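Molybdate-binding protein MolA (Haemophilus influenzae, PDB 3PSH) captures molybdate and tungstate in the periplasm as the solute-binding protein of the MolBCA transporter, which imports molybdate as a low-affinity system. Local coordinates at residues V33-T38 with K154-E159; L114-V119 with Y136-K141; R185-N190 with L231-A236; E207-Y212 with W292-L297. All blocks are in the same frame, centred on the assembly; numbering follows the deposited sequence.

Contact 1 (V33-T38 with K154-E159)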
loop_
_atom_site.group_PDB
_atom_site.type_symbol
_atom_site.label_atom_id
_atom_site.label_comp_id
_atom_site.label_asym_id
_atom_site.label_seq_id
_atom_site.Cartn_x
_atom_site.Cartn_y
_atom_site.Cartn_z
ATOM N N VAL A 33 -12.710 -1.709 -1.028
ATOM C CA VAL A 33 -13.445 -0.590 -1.571
ATOM C C VAL A 33 -13.420 -0.736 -3.101
ATOM O O VAL A 33 -14.415 -0.460 -3.823
ATOM C CB VAL A 33 -12.809 0.777 -1.081
ATOM C CG1 VAL A 33 -13.322 1.964 -1.948
ATOM C CG2 VAL A 33 -13.076 0.974 0.410
ATOM N N GLN A 34 -12.274 -1.137 -3.623
ATOM C CA GLN A 34 -12.153 -1.204 -5.098
ATOM C C GLN A 34 -12.837 -2.428 -5.705
ATOM O O GLN A 34 -12.892 -2.624 -6.921
ATOM C CB GLN A 34 -10.693 -1.115 -5.589
ATOM C CG GLN A 34 -10.078 0.257 -5.161
ATOM C CD GLN A 34 -8.593 0.302 -5.558
ATOM O OE1 GLN A 34 -8.272 0.257 -6.770
ATOM N NE2 GLN A 34 -7.695 0.308 -4.548
ATOM N N LEU A 35 -13.156 -3.392 -4.847
ATOM C CA LEU A 35 -13.980 -4.560 -5.225
ATOM C C LEU A 35 -15.482 -4.242 -5.025
ATOM O O LEU A 35 -16.330 -5.139 -5.341
ATOM C CB LEU A 35 -13.581 -5.744 -4.327
ATOM C CG LEU A 35 -12.223 -6.336 -4.571
ATOM C CD1 LEU A 35 -12.085 -7.475 -3.569
ATOM C CD2 LEU A 35 -11.994 -6.846 -6.068
ATOM N N ASP A 36 -15.822 -3.012 -4.603
ATOM C CA ASP A 36 -17.248 -2.545 -4.350
ATOM C C ASP A 36 -17.829 -3.527 -3.316
ATOM O O ASP A 36 -18.998 -3.949 -3.468
ATOM C CB ASP A 36 -18.184 -2.643 -5.597
ATOM C CG ASP A 36 -19.386 -1.654 -5.536
ATOM O OD1 ASP A 36 -19.495 -0.837 -4.591
ATOM O OD2 ASP A 36 -20.254 -1.762 -6.462
ATOM N N ALA A 37 -17.068 -3.789 -2.233
ATOM C CA ALA A 37 -17.462 -4.783 -1.182
ATOM C C ALA A 37 -17.863 -4.142 0.143
ATOM O O ALA A 37 -18.177 -4.853 1.115
ATOM C CB ALA A 37 -16.296 -5.856 -0.915
ATOM N N THR A 38 -17.966 -2.812 0.216
ATOM C CA THR A 38 -18.137 -2.204 1.582
ATOM C C THR A 38 -19.478 -2.450 2.282
ATOM O O THR A 38 -19.578 -2.318 3.457
ATOM C CB THR A 38 -17.871 -0.701 1.597
ATOM O OG1 THR A 38 -18.828 -0.123 0.752
ATOM C CG2 THR A 38 -16.450 -0.413 1.023
ATOM N N LYS A 154 -15.375 -12.177 -7.478
ATOM C CA LYS A 154 -14.282 -12.769 -8.306
ATOM C C LYS A 154 -14.004 -11.986 -9.575
ATOM O O LYS A 154 -12.859 -11.676 -9.889
ATOM C CB LYS A 154 -14.591 -14.238 -8.698
ATOM C CG LYS A 154 -13.381 -14.877 -9.338
ATOM C CD LYS A 154 -13.843 -16.122 -10.071
ATOM C CE LYS A 154 -12.705 -17.023 -10.428
ATOM N NZ LYS A 154 -12.055 -16.359 -11.562
ATOM N N GLN A 155 -15.047 -11.681 -10.335
ATOM C CA GLN A 155 -14.842 -11.001 -11.630
ATOM C C GLN A 155 -14.209 -9.609 -11.426
ATOM O O GLN A 155 -13.231 -9.300 -12.117
ATOM C CB GLN A 155 -16.188 -10.934 -12.347
ATOM C CG GLN A 155 -16.230 -10.097 -13.633
ATOM C CD GLN A 155 -17.676 -9.942 -14.172
ATOM O OE1 GLN A 155 -18.487 -10.863 -14.043
ATOM N NE2 GLN A 155 -17.991 -8.781 -14.781
ATOM N N GLN A 156 -14.702 -8.814 -10.435
ATOM C CA GLN A 156 -14.111 -7.500 -10.253
ATOM C C GLN A 156 -12.646 -7.650 -9.760
ATOM O O GLN A 156 -11.730 -6.881 -10.135
ATOM C CB GLN A 156 -14.938 -6.570 -9.372
ATOM C CG GLN A 156 -14.369 -5.102 -9.421
ATOM C CD GLN A 156 -15.399 -4.000 -9.371
ATOM O OE1 GLN A 156 -15.239 -2.953 -8.669
ATOM N NE2 GLN A 156 -16.458 -4.162 -10.169
ATOM N N GLY A 157 -12.376 -8.678 -8.942
ATOM C CA GLY A 157 -11.030 -9.011 -8.488
ATOM C C GLY A 157 -10.099 -9.261 -9.686
ATOM O O GLY A 157 -8.998 -8.741 -9.776
ATOM N N ASP A 158 -10.580 -10.038 -10.633
ATOM C CA ASP A 158 -9.773 -10.365 -11.793
ATOM C C ASP A 158 -9.506 -9.112 -12.618
ATOM O O ASP A 158 -8.409 -8.991 -13.120
ATOM C CB ASP A 158 -10.408 -11.456 -12.631
ATOM C CG ASP A 158 -10.404 -12.806 -11.913
ATOM O OD1 ASP A 158 -9.578 -13.029 -11.042
ATOM O OD2 ASP A 158 -11.243 -13.694 -12.283
ATOM N N GLU A 159 -10.496 -8.207 -12.732
ATOM C CA GLU A 159 -10.329 -6.985 -13.482
ATOM C C GLU A 159 -9.334 -6.045 -12.772
ATOM O O GLU A 159 -8.565 -5.257 -13.423
ATOM C CB GLU A 159 -11.701 -6.271 -13.547
ATOM C CG GLU A 159 -12.658 -7.101 -14.412
ATOM C CD GLU A 159 -14.120 -6.738 -14.289
ATOM O OE1 GLU A 159 -14.508 -5.980 -13.329
ATOM O OE2 GLU A 159 -14.878 -7.318 -15.129
#

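Contact 2 (L114-V119 with Y136-K141)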
loop_
_atom_site.group_PDB
_atom_site.type_symbol
_atom_site.label_atom_id
_atom_site.label_comp_id
_atom_site.label_asym_id
_atom_site.label_seq_id
_atom_site.Cartn_x
_atom_site.Cartn_y
_atom_site.Cartn_z
ATOM N N LEU A 114 -0.307 -9.372 1.065
ATOM C CA LEU A 114 -0.003 -8.890 -0.306
ATOM C C LEU A 114 1.454 -9.239 -0.736
ATOM O O LEU A 114 2.078 -8.557 -1.628
ATOM C CB LEU A 114 -0.269 -7.375 -0.439
ATOM C CG LEU A 114 -1.703 -7.023 -0.011
ATOM C CD1 LEU A 114 -1.871 -5.478 -0.243
ATOM C CD2 LEU A 114 -2.758 -7.793 -0.767
ATOM N N ARG A 115 1.991 -10.292 -0.171
ATOM C CA ARG A 115 3.311 -10.800 -0.527
ATOM C C ARG A 115 3.352 -12.345 -0.487
ATOM O O ARG A 115 2.769 -13.029 0.399
ATOM C CB ARG A 115 4.384 -10.129 0.374
ATOM C CG ARG A 115 4.817 -10.745 1.656
ATOM C CD ARG A 115 6.146 -10.133 2.112
ATOM N NE ARG A 115 6.394 -10.545 3.475
ATOM C CZ ARG A 115 6.140 -9.809 4.521
ATOM N NH1 ARG A 115 5.589 -8.582 4.445
ATOM N NH2 ARG A 115 6.377 -10.314 5.674
ATOM N N THR A 116 4.073 -12.933 -1.410
ATOM C CA THR A 116 4.413 -14.370 -1.245
ATOM C C THR A 116 5.780 -14.360 -0.548
ATOM O O THR A 116 5.900 -13.995 0.629
ATOM C CB THR A 116 4.300 -15.148 -2.608
ATOM O OG1 THR A 116 5.106 -14.489 -3.581
ATOM C CG2 THR A 116 2.883 -15.215 -3.110
ATOM N N GLY A 117 6.818 -14.742 -1.238
ATOM C CA GLY A 117 8.133 -14.758 -0.654
ATOM C C GLY A 117 8.353 -15.943 0.274
ATOM O O GLY A 117 7.489 -16.826 0.425
ATOM N N GLU A 118 9.519 -15.906 0.908
ATOM C CA GLU A 118 9.965 -16.915 1.876
ATOM C C GLU A 118 8.850 -17.139 2.969
ATOM O O GLU A 118 8.397 -16.191 3.653
ATOM C CB GLU A 118 11.271 -16.360 2.525
ATOM C CG GLU A 118 12.641 -16.488 1.739
ATOM C CD GLU A 118 12.763 -15.697 0.454
ATOM O OE1 GLU A 118 12.163 -14.606 0.312
ATOM O OE2 GLU A 118 13.531 -16.190 -0.423
ATOM N N VAL A 119 8.422 -18.387 3.131
ATOM C CA VAL A 119 7.531 -18.773 4.239
ATOM C C VAL A 119 7.873 -18.352 5.645
ATOM O O VAL A 119 6.963 -17.950 6.399
ATOM C CB VAL A 119 7.316 -20.296 4.297
ATOM C CG1 VAL A 119 5.950 -20.684 3.786
ATOM C CG2 VAL A 119 8.500 -21.090 3.598
ATOM N N TYR A 136 6.184 -9.462 -4.179
ATOM C CA TYR A 136 5.087 -8.457 -4.190
ATOM C C TYR A 136 4.148 -8.508 -5.398
ATOM O O TYR A 136 2.895 -8.254 -5.334
ATOM C CB TYR A 136 5.602 -6.993 -3.929
ATOM C CG TYR A 136 6.089 -6.828 -2.459
ATOM C CD1 TYR A 136 5.126 -6.963 -1.408
ATOM C CD2 TYR A 136 7.430 -6.484 -2.110
ATOM C CE1 TYR A 136 5.542 -6.775 -0.054
ATOM C CE2 TYR A 136 7.810 -6.292 -0.758
ATOM C CZ TYR A 136 6.831 -6.430 0.235
ATOM O OH TYR A 136 7.180 -6.314 1.540
ATOM N N ASN A 137 4.709 -8.805 -6.587
ATOM C CA ASN A 137 3.844 -9.003 -7.730
ATOM C C ASN A 137 2.824 -10.163 -7.520
ATOM O O ASN A 137 1.613 -10.031 -7.674
ATOM C CB ASN A 137 4.674 -9.308 -8.955
ATOM C CG ASN A 137 5.440 -8.048 -9.443
ATOM O OD1 ASN A 137 5.073 -6.941 -9.047
ATOM N ND2 ASN A 137 6.464 -8.229 -10.297
ATOM N N ASP A 138 3.394 -11.317 -7.191
ATOM C CA ASP A 138 2.545 -12.491 -7.011
ATOM C C ASP A 138 1.655 -12.337 -5.764
ATOM O O ASP A 138 0.546 -12.797 -5.735
ATOM C CB ASP A 138 3.432 -13.699 -6.807
ATOM C CG ASP A 138 4.136 -14.178 -8.115
ATOM O OD1 ASP A 138 3.784 -13.620 -9.189
ATOM O OD2 ASP A 138 5.004 -15.093 -7.990
ATOM N N GLY A 139 2.112 -11.570 -4.809
ATOM C CA GLY A 139 1.406 -11.462 -3.490
ATOM C C GLY A 139 0.221 -10.504 -3.642
ATOM O O GLY A 139 -0.847 -10.751 -3.000
ATOM N N LEU A 140 0.347 -9.474 -4.521
ATOM C CA LEU A 140 -0.713 -8.525 -4.724
ATOM C C LEU A 140 -1.777 -9.260 -5.470
ATOM O O LEU A 140 -2.935 -9.234 -5.088
ATOM C CB LEU A 140 -0.191 -7.337 -5.586
ATOM C CG LEU A 140 -1.300 -6.339 -5.913
ATOM C CD1 LEU A 140 -2.008 -5.743 -4.736
ATOM C CD2 LEU A 140 -0.577 -5.191 -6.669
ATOM N N LYS A 141 -1.390 -10.009 -6.503
ATOM C CA LYS A 141 -2.373 -10.765 -7.276
ATOM C C LYS A 141 -3.064 -11.805 -6.349
ATOM O O LYS A 141 -4.309 -11.956 -6.435
ATOM C CB LYS A 141 -1.694 -11.574 -8.445
ATOM C CG LYS A 141 -2.583 -12.486 -9.212
ATOM C CD LYS A 141 -1.717 -13.114 -10.319
ATOM C CE LYS A 141 -2.290 -14.387 -10.921
ATOM N NZ LYS A 141 -3.704 -14.504 -11.215
HETATM O O HOH W 1 5.422 -16.226 -5.652
#

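Contact 3 (R185-N190 with L231-A236)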
loop_
_atom_site.group_PDB
_atom_site.type_symbol
_atom_site.label_atom_id
_atom_site.label_comp_id
_atom_site.label_asym_id
_atom_site.label_seq_id
_atom_site.Cartn_x
_atom_site.Cartn_y
_atom_site.Cartn_z
ATOM N N ARG A 185 18.370 8.912 -7.787
ATOM C CA ARG A 185 18.434 8.604 -6.315
ATOM C C ARG A 185 17.381 9.382 -5.544
ATOM O O ARG A 185 17.415 10.609 -5.461
ATOM C CB ARG A 185 19.819 8.917 -5.794
ATOM C CG ARG A 185 20.825 7.873 -6.439
ATOM C CD ARG A 185 22.306 8.107 -6.047
ATOM N NE ARG A 185 22.472 8.284 -4.587
ATOM C CZ ARG A 185 22.480 7.361 -3.610
ATOM N NH1 ARG A 185 22.288 6.023 -3.841
ATOM N NH2 ARG A 185 22.698 7.836 -2.345
ATOM N N THR A 186 16.468 8.611 -4.884
ATOM C CA THR A 186 15.229 9.139 -4.394
ATOM C C THR A 186 15.036 8.709 -2.960
ATOM O O THR A 186 15.561 7.631 -2.616
ATOM C CB THR A 186 14.083 8.605 -5.306
ATOM O OG1 THR A 186 14.328 8.917 -6.704
ATOM C CG2 THR A 186 12.754 9.155 -4.941
ATOM N N TYR A 187 14.331 9.536 -2.181
ATOM C CA TYR A 187 14.178 9.227 -0.768
ATOM C C TYR A 187 12.729 9.449 -0.412
ATOM O O TYR A 187 12.162 10.492 -0.755
ATOM C CB TYR A 187 15.036 10.230 0.024
ATOM C CG TYR A 187 14.891 10.064 1.545
ATOM C CD1 TYR A 187 15.586 9.019 2.222
ATOM C CD2 TYR A 187 14.113 10.957 2.297
ATOM C CE1 TYR A 187 15.453 8.861 3.634
ATOM C CE2 TYR A 187 13.983 10.773 3.750
ATOM C CZ TYR A 187 14.686 9.739 4.361
ATOM O OH TYR A 187 14.438 9.647 5.706
ATOM N N MET A 188 12.187 8.498 0.364
ATOM C CA MET A 188 10.828 8.610 0.851
ATOM C C MET A 188 10.836 9.172 2.297
ATOM O O MET A 188 11.253 8.504 3.204
ATOM C CB MET A 188 10.163 7.205 0.721
ATOM C CG MET A 188 8.849 7.134 1.356
ATOM S SD MET A 188 7.627 8.349 0.811
ATOM C CE MET A 188 7.489 7.945 -0.743
ATOM N N ALA A 189 10.321 10.354 2.472
ATOM C CA ALA A 189 10.327 10.986 3.832
ATOM C C ALA A 189 8.915 10.869 4.461
ATOM O O ALA A 189 7.956 11.452 3.989
ATOM C CB ALA A 189 10.735 12.501 3.676
ATOM N N ASN A 190 8.807 9.991 5.458
ATOM C CA ASN A 190 7.624 9.828 6.305
ATOM C C ASN A 190 7.785 10.680 7.578
ATOM O O ASN A 190 8.897 11.191 7.843
ATOM C CB ASN A 190 7.390 8.337 6.623
ATOM C CG ASN A 190 6.541 7.671 5.589
ATOM O OD1 ASN A 190 6.822 7.731 4.410
ATOM N ND2 ASN A 190 5.444 7.039 6.039
ATOM N N LEU A 231 21.528 13.187 5.039
ATOM C CA LEU A 231 22.551 14.113 4.462
ATOM C C LEU A 231 23.638 13.325 3.736
ATOM O O LEU A 231 24.070 13.724 2.647
ATOM C CB LEU A 231 23.187 14.884 5.589
ATOM C CG LEU A 231 22.345 15.887 6.393
ATOM C CD1 LEU A 231 23.158 16.492 7.604
ATOM C CD2 LEU A 231 21.791 16.994 5.500
ATOM N N GLU A 232 24.045 12.212 4.334
ATOM C CA GLU A 232 24.999 11.240 3.711
ATOM C C GLU A 232 24.476 10.653 2.373
ATOM O O GLU A 232 25.188 10.568 1.367
ATOM C CB GLU A 232 25.461 10.163 4.715
ATOM C CG GLU A 232 26.487 10.777 5.722
ATOM C CD GLU A 232 26.852 9.887 6.943
ATOM O OE1 GLU A 232 26.897 8.648 6.827
ATOM O OE2 GLU A 232 27.140 10.438 8.049
ATOM N N TRP A 233 23.190 10.291 2.351
ATOM C CA TRP A 233 22.564 9.724 1.175
ATOM C C TRP A 233 22.398 10.799 0.116
ATOM O O TRP A 233 22.563 10.526 -1.058
ATOM C CB TRP A 233 21.149 9.076 1.481
ATOM C CG TRP A 233 21.265 7.803 2.261
ATOM C CD1 TRP A 233 22.259 6.846 2.168
ATOM C CD2 TRP A 233 20.328 7.331 3.237
ATOM N NE1 TRP A 233 21.989 5.817 3.042
ATOM C CE2 TRP A 233 20.851 6.113 3.743
ATOM C CE3 TRP A 233 19.146 7.861 3.796
ATOM C CZ2 TRP A 233 20.196 5.380 4.785
ATOM C CZ3 TRP A 233 18.483 7.100 4.836
ATOM C CH2 TRP A 233 19.047 5.908 5.312
ATOM N N ASN A 234 22.122 12.013 0.578
ATOM C CA ASN A 234 22.033 13.135 -0.341
ATOM C C ASN A 234 21.133 12.864 -1.607
ATOM O O ASN A 234 21.560 12.892 -2.778
ATOM C CB ASN A 234 23.459 13.677 -0.749
ATOM C CG ASN A 234 23.308 15.026 -1.394
ATOM O OD1 ASN A 234 22.416 15.787 -0.979
ATOM N ND2 ASN A 234 24.136 15.332 -2.411
ATOM N N PRO A 235 19.857 12.537 -1.387
ATOM C CA PRO A 235 19.054 12.148 -2.503
ATOM C C PRO A 235 18.814 13.308 -3.431
ATOM O O PRO A 235 18.703 14.476 -2.956
ATOM C CB PRO A 235 17.691 11.803 -1.864
ATOM C CG PRO A 235 17.724 12.566 -0.423
ATOM C CD PRO A 235 19.165 12.358 -0.075
ATOM N N ALA A 236 18.681 12.971 -4.741
ATOM C CA ALA A 236 18.345 13.968 -5.790
ATOM C C ALA A 236 16.886 14.452 -5.749
ATOM O O ALA A 236 16.517 15.611 -6.090
ATOM C CB ALA A 236 18.623 13.370 -7.207
HETATM O O HOH W 2 22.530 10.664 -4.190
#

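Contact 4 (E207-Y212 with W292-L297)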
loop_
_atom_site.group_PDB
_atom_site.type_symbol
_atom_site.label_atom_id
_atom_site.label_comp_id
_atom_site.label_asym_id
_atom_site.label_seq_id
_atom_site.Cartn_x
_atom_site.Cartn_y
_atom_site.Cartn_z
ATOM N N GLU A 207 12.049 1.563 -8.504
ATOM C CA GLU A 207 12.815 0.856 -9.590
ATOM C C GLU A 207 12.078 0.834 -10.907
ATOM O O GLU A 207 12.661 1.032 -12.016
ATOM C CB GLU A 207 13.070 -0.592 -9.158
ATOM C CG GLU A 207 14.163 -0.664 -8.133
ATOM C CD GLU A 207 14.300 -2.112 -7.531
ATOM O OE1 GLU A 207 13.611 -3.018 -8.087
ATOM O OE2 GLU A 207 15.118 -2.273 -6.634
ATOM N N HIS A 208 10.770 0.596 -10.859
ATOM C CA HIS A 208 9.971 0.474 -12.077
ATOM C C HIS A 208 9.833 1.816 -12.826
ATOM O O HIS A 208 9.540 1.846 -13.991
ATOM C CB HIS A 208 8.603 -0.090 -11.750
ATOM C CG HIS A 208 8.639 -1.567 -11.476
ATOM N ND1 HIS A 208 8.547 -2.534 -12.472
ATOM C CD2 HIS A 208 8.719 -2.236 -10.291
ATOM C CE1 HIS A 208 8.603 -3.746 -11.906
ATOM N NE2 HIS A 208 8.737 -3.590 -10.595
ATOM N N ALA A 209 10.036 2.910 -12.099
ATOM C CA ALA A 209 9.956 4.215 -12.751
ATOM C C ALA A 209 11.357 4.822 -12.948
ATOM O O ALA A 209 11.540 6.032 -13.029
ATOM C CB ALA A 209 9.027 5.168 -11.909
ATOM N N GLY A 210 12.393 3.968 -12.960
ATOM C CA GLY A 210 13.754 4.512 -13.338
ATOM C C GLY A 210 14.483 5.247 -12.235
ATOM O O GLY A 210 15.356 6.133 -12.517
ATOM N N ALA A 211 14.215 4.827 -10.941
ATOM C CA ALA A 211 14.756 5.430 -9.774
ATOM C C ALA A 211 15.228 4.391 -8.827
ATOM O O ALA A 211 15.168 3.208 -9.145
ATOM C CB ALA A 211 13.671 6.330 -9.061
ATOM N N TYR A 212 15.772 4.830 -7.739
ATOM C CA TYR A 212 16.369 3.938 -6.747
ATOM C C TYR A 212 16.178 4.510 -5.375
ATOM O O TYR A 212 16.386 5.692 -5.189
ATOM C CB TYR A 212 17.871 3.817 -7.006
ATOM C CG TYR A 212 18.502 3.059 -5.894
ATOM C CD1 TYR A 212 18.014 1.714 -5.599
ATOM C CD2 TYR A 212 19.480 3.668 -5.054
ATOM C CE1 TYR A 212 18.531 0.947 -4.511
ATOM C CE2 TYR A 212 19.965 2.926 -3.883
ATOM C CZ TYR A 212 19.461 1.567 -3.654
ATOM O OH TYR A 212 19.983 0.911 -2.556
ATOM N N TRP A 292 2.816 7.857 -12.978
ATOM C CA TRP A 292 3.114 9.220 -12.495
ATOM C C TRP A 292 4.579 9.487 -12.200
ATOM O O TRP A 292 5.140 10.548 -12.659
ATOM C CB TRP A 292 2.265 9.534 -11.262
ATOM C CG TRP A 292 2.520 10.965 -10.762
ATOM C CD1 TRP A 292 1.822 12.070 -11.119
ATOM C CD2 TRP A 292 3.425 11.366 -9.739
ATOM N NE1 TRP A 292 2.287 13.179 -10.454
ATOM C CE2 TRP A 292 3.290 12.783 -9.589
ATOM C CE3 TRP A 292 4.423 10.676 -8.971
ATOM C CZ2 TRP A 292 4.115 13.512 -8.681
ATOM C CZ3 TRP A 292 5.278 11.429 -8.073
ATOM C CH2 TRP A 292 5.077 12.835 -7.941
ATOM N N LEU A 293 5.235 8.555 -11.459
ATOM C CA LEU A 293 6.594 8.852 -11.056
ATOM C C LEU A 293 7.500 8.798 -12.337
ATOM O O LEU A 293 8.453 9.603 -12.472
ATOM C CB LEU A 293 7.078 7.828 -9.986
ATOM C CG LEU A 293 8.488 8.020 -9.458
ATOM C CD1 LEU A 293 8.667 9.408 -8.808
ATOM C CD2 LEU A 293 8.731 6.892 -8.422
ATOM N N ALA A 294 7.207 7.843 -13.238
ATOM C CA ALA A 294 8.033 7.704 -14.475
ATOM C C ALA A 294 7.903 9.016 -15.243
ATOM O O ALA A 294 8.910 9.540 -15.717
ATOM C CB ALA A 294 7.568 6.556 -15.313
ATOM N N LYS A 295 6.678 9.575 -15.372
ATOM C CA LYS A 295 6.474 10.770 -16.175
ATOM C C LYS A 295 7.100 11.992 -15.499
ATOM O O LYS A 295 7.513 12.971 -16.173
ATOM C CB LYS A 295 4.964 11.074 -16.423
ATOM C CG LYS A 295 4.189 10.188 -17.239
ATOM C CD LYS A 295 2.702 10.732 -17.490
ATOM C CE LYS A 295 2.492 12.194 -18.110
ATOM N NZ LYS A 295 2.703 12.218 -19.606
ATOM N N ALA A 296 7.075 12.003 -14.161
ATOM C CA ALA A 296 7.650 13.087 -13.409
ATOM C C ALA A 296 9.170 13.132 -13.650
ATOM O O ALA A 296 9.773 14.198 -13.689
ATOM C CB ALA A 296 7.297 12.941 -11.867
ATOM N N LEU A 297 9.801 11.976 -13.721
ATOM C CA LEU A 297 11.270 11.904 -13.705
ATOM C C LEU A 297 11.770 11.816 -15.186
ATOM O O LEU A 297 12.931 12.242 -15.412
ATOM C CB LEU A 297 11.791 10.622 -13.019
ATOM C CG LEU A 297 11.388 10.481 -11.542
ATOM C CD1 LEU A 297 11.990 9.130 -11.040
ATOM C CD2 LEU A 297 11.840 11.708 -10.709
#

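Contact 1 (V33-T38 with K154-E159)
L35 and Q156 meet where the end of helix 26-34 comes up against the start of helix 154-165. One methyl of the leucine does most of the apolar work: CD2 comes down on the bare backbone of the facing helix at G157, 3.4 Å from G157 CA and equally near G157 N. For carbon on carbon that is tight. L35 CG stands anti to the carbonyl carbon (chi1 -70°), and beyond it the branch swings across to the helix, while other neighbours of the side chain are I147 and A148 of helix 132-151.

Q156 reaches back from the facing helix. Its CG is anti to the backbone N (chi1 -170°), and the chain then bends at chi2, bringing the amide up to the backbone of Q34; CG lies 3.8 Å from Q34 O. The Q34 side chain itself leads away from this helix, its OE1 bonded to Y314 and its NE2 to E284.

D36 has the positive phi that ends the helix, and its N is bonded back to V33 O at 3.0 Å. The carbonyl that Q156 approaches therefore belongs to the last turn. What results is a Schellman C-terminus packed against the flank of a second helix, as one helix of the N-terminal α/β lobe, which begins at the molybdate ligands H26 and Q27, turns back toward its sheet.

Contact 2 (L114-V119 with Y136-K141)
R115 lays its aliphatic chain alongside the ring of Y136, the two side chains pointing the same way. CB sits 3.6 Å from Y136 CE1, and farther out CD is 4.0 Å from Y136 OH. The guanidinium is turned 80° from the ring plane, so the two flat groups do not stack; its NH2 is instead bonded to the carbonyls of E121 and K124, and the tyrosine hydroxyl to G199 O.

At the root of the two side chains the backbones almost touch, with R115 CA only 3.6 Å from G139 CA. G139 is what permits this: a bare CA faces the loop, and L114 CA makes a C-H...O contact of 3.4 Å with G139 O. L114 O meets the ring edge, 3.4 Å from Y136 CD1.

At the more open end T116 and D138 are joined through water, which lies 2.7 Å from T116 OG1 and donates to D138 OD2 at 2.6 Å. That carboxylate also has a salt bridge to K134.

The loop leaving strand 109-112 thus lies against helix 132-151, into which it leads. L114 carries on to Q27 and I31 of helix 26-34, and L140 packs on P283 and L286 of helix 283-297.

Contact 3 (R185-N190 with L231-A236)
In the parallel sheet of the C-terminal lobe, the turn from helix 227-233 into strand 237-240 meets the neighbouring strand 184-188, bringing W233, P235 and A236 against R185 and Y187. N234, with positive phi, takes the chain out of the helix. Y187 points at the turn with CG anti to its backbone N (chi1 176°), and its CB rests 3.6 Å from P235 CG. Farther along, the ring meets the six-membered part of the indole obliquely, Y187 CE1 lying 3.7 Å from W233 CZ3.

On the surface side, R185 folds over the turn. Its chain bends at chi3, and NH2 donates to W233 O at 3.0 Å with an N-H...O angle of 150°. The bond arrives in the carbonyl plane, on a lone pair, and the oxygen lies close to the guanidinium plane. Between the backbones, A236 N gives R185 O a weak bond of 2.8 Å, bent to 129°; beyond it V237 takes up regular pairing with R185 and Y187.

W233 is the last helical residue, so the arginine sits where the helix dipole is negative. A positive guanidinium there would be expected to offset some of that charge, although R185 is exposed and also touches a crystal neighbour.

Contact 4 (E207-Y212 with W292-L297)
A209 follows helix 201-208, and its CA comes to 4.3 Å from the CA of A294 on helix 283-297 before the chain turns through G210 into strand 211-213. The turn is a Schellman motif: G210, at positive phi, is the C-prime residue, its N bonded to E207 O at 3.1 Å, and A211 N returns to M206 O.

A209 points its single methyl straight at the helix. CB lies over the L293-A294 peptide link, 3.5 Å from A294 N, with the A294 methyl CB at 4.0 Å. L293 supplies another neighbour: its CG, anti to the backbone N (chi1 -180°), stands 3.8 Å from A209 CB, and its CB and CD2 are about as near.

Strands 184-188 and 211-213 are parallel neighbours, and helix 201-208 lies between them in sequence, so the turn closes a beta-alpha-beta connection at the edge of the sheet; helix 283-297 packs onto the closing corner. R183 NH1 ties the corner from the strand side by bonding both E207 O and A211 O. G210 O accepts from the hydroxyl of Y298, just past the end of helix 283-297, while A294 packs also on L171 and L175 of helix 168-175.

One turn on from L293, L297 reaches across with a single methyl. Its CG is anti to the carbonyl carbon (chi1 -61°). The methyl CD1 lies 3.8 Å from A211 CB and 3.7 Å from A209 O. That carbonyl is buried here against carbon and has no polar partner in the model.

In the fold
Contacts 1 and 2 belong to the N-terminal lobe, contacts 3 and 4 to the C-terminal one, and molybdate is held in the cleft between. Contact 2 is nearest to it: the L114 side chain is about 7 Å from the ion and about 4 Å from the side chains of ligands Q27 and Y280. In contact 1 the side chain of Q34 is about 12 Å from the bound molybdate ion. In contact 3 the side chain of Y187 is about 14 Å from the bound molybdate ion; contact 4 is remote from the annotated sites. Contacts 1 and 3 lie on opposite sides of the chain's centre, their centres 36 Å apart. Contacts 3 and 4 share a sheet and touch, T186 N to Y212 O at 2.9 Å, probably a hydrogen bond.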